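Local coordinates for protein pullulanase (Klebsiella oxytoca, PDB 2YOC) that hydrolyses alpha-1,6-glucosidic linkages in pullulan and probably in related branched alpha-glucans, and is exported by a type 2 secretion system, at residues Met667-Lys672 with Phe704-Ser708; Lys713-Thr719 with Tyr807-Glu813. All coordinates share one frame. Numbering follows the deposited sequence.

Interaction 1 (Met667-Lys672 with Phe704-Ser708)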
loop_
_atom_site.group_PDB
_atom_site.type_symbol
_atom_site.label_atom_id
_atom_site.label_comp_id
_atom_site.label_asym_id
_atom_site.label_seq_id
_atom_site.Cartn_x
_atom_site.Cartn_y
_atom_site.Cartn_z
HETATM N N MSE B 667 -12.981 10.428 -27.844
HETATM C CA MSE B 667 -13.760 9.195 -27.887
HETATM C C MSE B 667 -14.528 8.874 -26.581
HETATM O O MSE B 667 -15.564 8.212 -26.633
HETATM C CB MSE B 667 -12.874 8.028 -28.373
HETATM C CG MSE B 667 -13.614 6.732 -28.651
HETATM SE SE MSE B 667 -12.377 5.394 -29.310
HETATM C CE MSE B 667 -11.194 5.266 -27.868
ATOM N N GLY B 668 -14.056 9.393 -25.450
ATOM C CA GLY B 668 -14.706 9.224 -24.150
ATOM C C GLY B 668 -16.139 9.749 -24.108
ATOM O O GLY B 668 -16.940 9.326 -23.263
ATOM N N TYR B 669 -16.474 10.678 -25.042
ATOM C CA TYR B 669 -17.795 11.283 -25.179
ATOM C C TYR B 669 -18.742 10.348 -25.890
ATOM O O TYR B 669 -19.948 10.573 -25.872
ATOM C CB TYR B 669 -17.696 12.644 -25.866
ATOM C CG TYR B 669 -17.121 13.682 -24.929
ATOM C CD1 TYR B 669 -15.748 13.864 -24.818
ATOM C CD2 TYR B 669 -17.949 14.458 -24.122
ATOM C CE1 TYR B 669 -15.211 14.781 -23.918
ATOM C CE2 TYR B 669 -17.424 15.396 -23.239
ATOM C CZ TYR B 669 -16.052 15.528 -23.111
ATOM O OH TYR B 669 -15.524 16.450 -22.238
ATOM N N HIS B 670 -18.209 9.278 -26.488
ATOM C CA HIS B 670 -19.013 8.266 -27.148
ATOM C C HIS B 670 -19.275 7.095 -26.188
ATOM O O HIS B 670 -18.370 6.686 -25.437
ATOM C CB HIS B 670 -18.270 7.669 -28.364
ATOM C CG HIS B 670 -17.994 8.608 -29.495
ATOM N ND1 HIS B 670 -18.534 8.390 -30.745
ATOM C CD2 HIS B 670 -17.183 9.694 -29.552
ATOM C CE1 HIS B 670 -18.074 9.371 -31.507
ATOM N NE2 HIS B 670 -17.270 10.187 -30.828
ATOM N N PRO B 671 -20.472 6.478 -26.291
ATOM C CA PRO B 671 -20.737 5.235 -25.532
ATOM C C PRO B 671 -19.911 4.069 -26.083
ATOM O O PRO B 671 -19.931 3.816 -27.288
ATOM C CB PRO B 671 -22.229 4.952 -25.810
ATOM C CG PRO B 671 -22.748 6.230 -26.395
ATOM C CD PRO B 671 -21.622 6.848 -27.125
ATOM N N LYS B 672 -19.210 3.341 -25.216
ATOM C CA LYS B 672 -18.451 2.155 -25.588
ATOM C C LYS B 672 -19.283 1.265 -26.529
ATOM O O LYS B 672 -18.731 0.762 -27.516
ATOM C CB LYS B 672 -18.062 1.378 -24.315
ATOM C CG LYS B 672 -17.757 -0.117 -24.470
ATOM C CD LYS B 672 -17.128 -0.713 -23.185
ATOM C CE LYS B 672 -17.033 -2.221 -23.236
ATOM N NZ LYS B 672 -16.948 -2.785 -21.872
ATOM N N PHE B 704 -24.203 6.975 -19.802
ATOM C CA PHE B 704 -23.861 5.693 -20.435
ATOM C C PHE B 704 -22.402 5.277 -20.094
ATOM O O PHE B 704 -21.572 6.142 -19.734
ATOM C CB PHE B 704 -23.955 5.827 -21.973
ATOM C CG PHE B 704 -23.257 7.036 -22.592
ATOM C CD1 PHE B 704 -21.868 7.067 -22.739
ATOM C CD2 PHE B 704 -23.987 8.125 -23.043
ATOM C CE1 PHE B 704 -21.229 8.164 -23.318
ATOM C CE2 PHE B 704 -23.341 9.232 -23.601
ATOM C CZ PHE B 704 -21.967 9.241 -23.734
ATOM N N GLU B 705 -22.074 3.960 -20.322
ATOM C CA GLU B 705 -20.718 3.421 -20.167
ATOM C C GLU B 705 -19.879 4.021 -21.297
ATOM O O GLU B 705 -20.110 3.729 -22.485
ATOM C CB GLU B 705 -20.721 1.899 -20.218
ATOM C CG GLU B 705 -19.360 1.315 -19.893
ATOM C CD GLU B 705 -19.235 -0.185 -20.025
ATOM O OE1 GLU B 705 -19.844 -0.770 -20.954
ATOM O OE2 GLU B 705 -18.477 -0.768 -19.220
ATOM N N ILE B 706 -18.998 4.954 -20.915
ATOM C CA ILE B 706 -18.160 5.723 -21.839
ATOM C C ILE B 706 -17.065 4.881 -22.495
ATOM O O ILE B 706 -16.645 3.897 -21.911
ATOM C CB ILE B 706 -17.626 7.014 -21.160
ATOM C CG1 ILE B 706 -16.543 6.750 -20.086
ATOM C CG2 ILE B 706 -18.778 7.848 -20.596
ATOM C CD1 ILE B 706 -15.698 8.020 -19.687
ATOM N N ALA B 707 -16.631 5.246 -23.711
ATOM C CA ALA B 707 -15.555 4.549 -24.433
ATOM C C ALA B 707 -14.217 5.075 -23.894
ATOM O O ALA B 707 -13.573 5.931 -24.541
ATOM C CB ALA B 707 -15.660 4.811 -25.935
ATOM N N SER B 708 -13.838 4.616 -22.665
ATOM C CA SER B 708 -12.605 5.073 -22.017
ATOM C C SER B 708 -11.539 3.991 -21.995
ATOM O O SER B 708 -11.864 2.807 -22.148
ATOM C CB SER B 708 -12.880 5.607 -20.615
ATOM O OG SER B 708 -12.955 4.586 -19.632
HETATM O O HOH W 1 -19.566 -3.584 -20.749
#
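Two backbone hydrogen bonds fix the register. Ala707 N donates to His670 O at 2.8 Å, and Lys672 N donates to Glu705 O at 2.9 Å. They flank an isolated beta bridge between Pro671 and Ile706. The bonds join the residues beside the bridged pair, not Pro671 and Ile706 themselves. Pro671 is also at the N-cap position of helix 672-683. CA-H...O contacts supplement the pair: Gly668 CA lies 3.5 Å from Ala707 O, and Pro671 CA lies 3.5 Å from Glu705 O.

Apolar packing occurs at two places. Pro671 CG sits 3.8 Å above the centroid of the Phe704 ring, a CH-pi contact almost along the ring normal. The methyl of Ala707 reaches the selenomethionine Met667, with CB 3.9 Å from CG.

The charged contact is looser. Lys672 NZ and Glu705 OE1 form a long salt bridge of 3.6 Å, spanned by a water bonded to both. Lys672 NZ also bonds Asn711 O.

The segment 667-672 follows barrel strand 661-664 and leads into helix 672-683, whose Ile675 packs on Met667 and Ala707. The segment 704-708 belongs to the long connection between strands 690-693 and 718-720.

Interaction 2 (Lys713-Thr719 with Tyr807-Glu813)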
loop_
_atom_site.group_PDB
_atom_site.type_symbol
_atom_site.label_atom_id
_atom_site.label_comp_id
_atom_site.label_asym_id
_atom_site.label_seq_id
_atom_site.Cartn_x
_atom_site.Cartn_y
_atom_site.Cartn_z
ATOM N N LYS B 713 -10.716 -2.245 -22.050
ATOM C CA LYS B 713 -9.847 -3.401 -21.814
ATOM C C LYS B 713 -10.420 -4.647 -22.491
ATOM O O LYS B 713 -11.576 -5.013 -22.252
ATOM C CB LYS B 713 -9.642 -3.657 -20.312
ATOM C CG LYS B 713 -8.631 -4.770 -19.989
ATOM C CD LYS B 713 -8.676 -5.247 -18.543
ATOM C CE LYS B 713 -7.655 -6.357 -18.325
ATOM N NZ LYS B 713 -7.488 -6.730 -16.889
ATOM N N GLY B 714 -9.622 -5.228 -23.389
ATOM C CA GLY B 714 -9.978 -6.434 -24.138
ATOM C C GLY B 714 -10.996 -6.301 -25.263
ATOM O O GLY B 714 -11.383 -7.323 -25.825
ATOM N N THR B 715 -11.446 -5.055 -25.600
ATOM C CA THR B 715 -12.420 -4.814 -26.662
ATOM C C THR B 715 -11.786 -4.855 -28.046
ATOM O O THR B 715 -12.450 -5.228 -29.013
ATOM C CB THR B 715 -13.166 -3.493 -26.480
ATOM O OG1 THR B 715 -12.274 -2.383 -26.638
ATOM C CG2 THR B 715 -13.900 -3.404 -25.171
ATOM N N GLY B 716 -10.531 -4.454 -28.146
ATOM C CA GLY B 716 -9.834 -4.388 -29.421
ATOM C C GLY B 716 -9.617 -2.960 -29.837
ATOM O O GLY B 716 -8.715 -2.673 -30.626
ATOM N N ILE B 717 -10.433 -2.051 -29.293
ATOM C CA ILE B 717 -10.342 -0.619 -29.563
ATOM C C ILE B 717 -9.165 -0.108 -28.778
ATOM O O ILE B 717 -9.051 -0.400 -27.587
ATOM C CB ILE B 717 -11.667 0.115 -29.177
ATOM C CG1 ILE B 717 -12.930 -0.633 -29.675
ATOM C CG2 ILE B 717 -11.665 1.578 -29.595
ATOM C CD1 ILE B 717 -13.111 -0.852 -31.224
ATOM N N GLY B 718 -8.270 0.590 -29.456
ATOM C CA GLY B 718 -7.082 1.160 -28.844
ATOM C C GLY B 718 -7.359 2.539 -28.303
ATOM O O GLY B 718 -8.286 3.224 -28.754
ATOM N N THR B 719 -6.557 2.953 -27.322
ATOM C CA THR B 719 -6.615 4.289 -26.714
ATOM C C THR B 719 -5.210 4.830 -26.566
ATOM O O THR B 719 -4.268 4.045 -26.433
ATOM C CB THR B 719 -7.277 4.261 -25.347
ATOM O OG1 THR B 719 -6.765 3.159 -24.604
ATOM C CG2 THR B 719 -8.769 4.206 -25.429
ATOM N N TYR B 807 -3.867 -0.673 -17.888
ATOM C CA TYR B 807 -5.311 -0.861 -18.109
ATOM C C TYR B 807 -5.681 -1.821 -19.219
ATOM O O TYR B 807 -6.846 -2.250 -19.266
ATOM C CB TYR B 807 -6.042 0.488 -18.361
ATOM C CG TYR B 807 -5.543 1.270 -19.551
ATOM C CD1 TYR B 807 -6.031 1.024 -20.826
ATOM C CD2 TYR B 807 -4.614 2.297 -19.394
ATOM C CE1 TYR B 807 -5.575 1.751 -21.925
ATOM C CE2 TYR B 807 -4.178 3.057 -20.481
ATOM C CZ TYR B 807 -4.668 2.785 -21.743
ATOM O OH TYR B 807 -4.233 3.539 -22.807
ATOM N N ALA B 808 -4.722 -2.094 -20.147
ATOM C CA ALA B 808 -4.970 -2.889 -21.337
ATOM C C ALA B 808 -4.924 -4.383 -21.175
ATOM O O ALA B 808 -4.266 -4.882 -20.258
ATOM C CB ALA B 808 -4.033 -2.456 -22.438
ATOM N N ALA B 809 -5.599 -5.108 -22.103
ATOM C CA ALA B 809 -5.547 -6.574 -22.168
ATOM C C ALA B 809 -4.425 -6.987 -23.099
ATOM O O ALA B 809 -3.738 -7.950 -22.794
ATOM C CB ALA B 809 -6.852 -7.142 -22.668
ATOM N N ASP B 810 -4.220 -6.266 -24.224
ATOM C CA ASP B 810 -3.143 -6.558 -25.186
ATOM C C ASP B 810 -2.409 -5.247 -25.538
ATOM O O ASP B 810 -3.030 -4.177 -25.512
ATOM C CB ASP B 810 -3.686 -7.237 -26.470
ATOM C CG ASP B 810 -4.458 -8.522 -26.236
ATOM O OD1 ASP B 810 -3.814 -9.595 -26.129
ATOM O OD2 ASP B 810 -5.710 -8.457 -26.163
ATOM N N PRO B 811 -1.101 -5.283 -25.881
ATOM C CA PRO B 811 -0.413 -4.018 -26.232
ATOM C C PRO B 811 -1.012 -3.292 -27.443
ATOM O O PRO B 811 -0.705 -2.118 -27.683
ATOM C CB PRO B 811 1.045 -4.456 -26.497
ATOM C CG PRO B 811 0.970 -5.911 -26.802
ATOM C CD PRO B 811 -0.186 -6.442 -25.976
ATOM N N THR B 812 -1.843 -4.000 -28.225
ATOM C CA THR B 812 -2.451 -3.449 -29.427
ATOM C C THR B 812 -3.610 -2.502 -29.081
ATOM O O THR B 812 -4.104 -1.782 -29.943
ATOM C CB THR B 812 -2.786 -4.558 -30.409
ATOM O OG1 THR B 812 -3.827 -5.353 -29.860
ATOM C CG2 THR B 812 -1.587 -5.428 -30.715
ATOM N N GLU B 813 -4.008 -2.488 -27.809
ATOM C CA GLU B 813 -5.034 -1.623 -27.274
ATOM C C GLU B 813 -4.439 -0.300 -26.764
ATOM O O GLU B 813 -5.205 0.578 -26.375
ATOM C CB GLU B 813 -5.788 -2.347 -26.158
ATOM C CG GLU B 813 -6.460 -3.613 -26.639
ATOM C CD GLU B 813 -7.433 -4.309 -25.702
ATOM O OE1 GLU B 813 -7.396 -4.058 -24.469
ATOM O OE2 GLU B 813 -8.208 -5.153 -26.219
#
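Glu813 is the centre of this contact and has the largest buried area. Its carboxylate enters the turn formed by 713-719 and meets backbone amides. Gly714 N donates to Glu813 OE1 at 2.7 Å. Gly716 N makes a weak bond to Glu813 OE2 at 3.1 Å. The same OE1 accepts from Ala809 N at 3.2 Å, so one carboxylate ties its own loop to the facing turn. Gly714 and Gly716 both have positive phi, and at Gly716 a side chain would collide with the preceding carbonyl. An ST turn at Thr715 shapes the next step: Ile717 N donates to Thr715 OG1, 3.2 Å away. Thr715 OG1 is also hydrogen-bonded to Leu712 O.

The backbone of Glu813 acts too. Its O accepts from Thr719 N at 2.9 Å, and Gly718 CA lies 3.2 Å from Glu813 O.

Lys713 lies along the other loop. Its CG is 3.2 Å from Tyr807 O and 4.0 Å from Ala809 CB. Its NZ extends past them to a salt bridge with Asp782.

Tyr807 spans the contact. Its O lies by Lys713, and its OH shares a 3.1 Å hydrogen bond with Thr719 OG1, at the ring edge. The backbone of Tyr807 is bonded to Asn779.

Thr719 also pairs through its backbone with Val815. Bonding of Thr719 to both Glu813 and Val815 is the parallel strand pattern. The contact therefore marks where neighbouring strands 718-720 and 814-816 enter the eight-stranded parallel beta/alpha (TIM) barrel of this glycosyl hydrolase.

Overall arrangement
Both contacts belong to the parallel eight-stranded barrel, with centres 15 Å apart. They come in series: interaction 1 closes at Ser708, and interaction 2 opens five residues later at Lys713. Interaction 1 joins loops that follow the fourth and fifth strands, 661-664 and 690-693. Interaction 2 joins the segments leading into the sixth and seventh, 718-720 and 814-816. The two meet directly. Met667 CE lies 3.6 Å from Thr719 CG2, and Lys672 CE lies 3.9 Å from Thr715 CG2. Helix 672-683 touches both contacts. Both engage the connection from strand 690-693 to strand 718-720: 704-708 meets the loop after the fourth strand, and 713-719 meets the segment before the seventh.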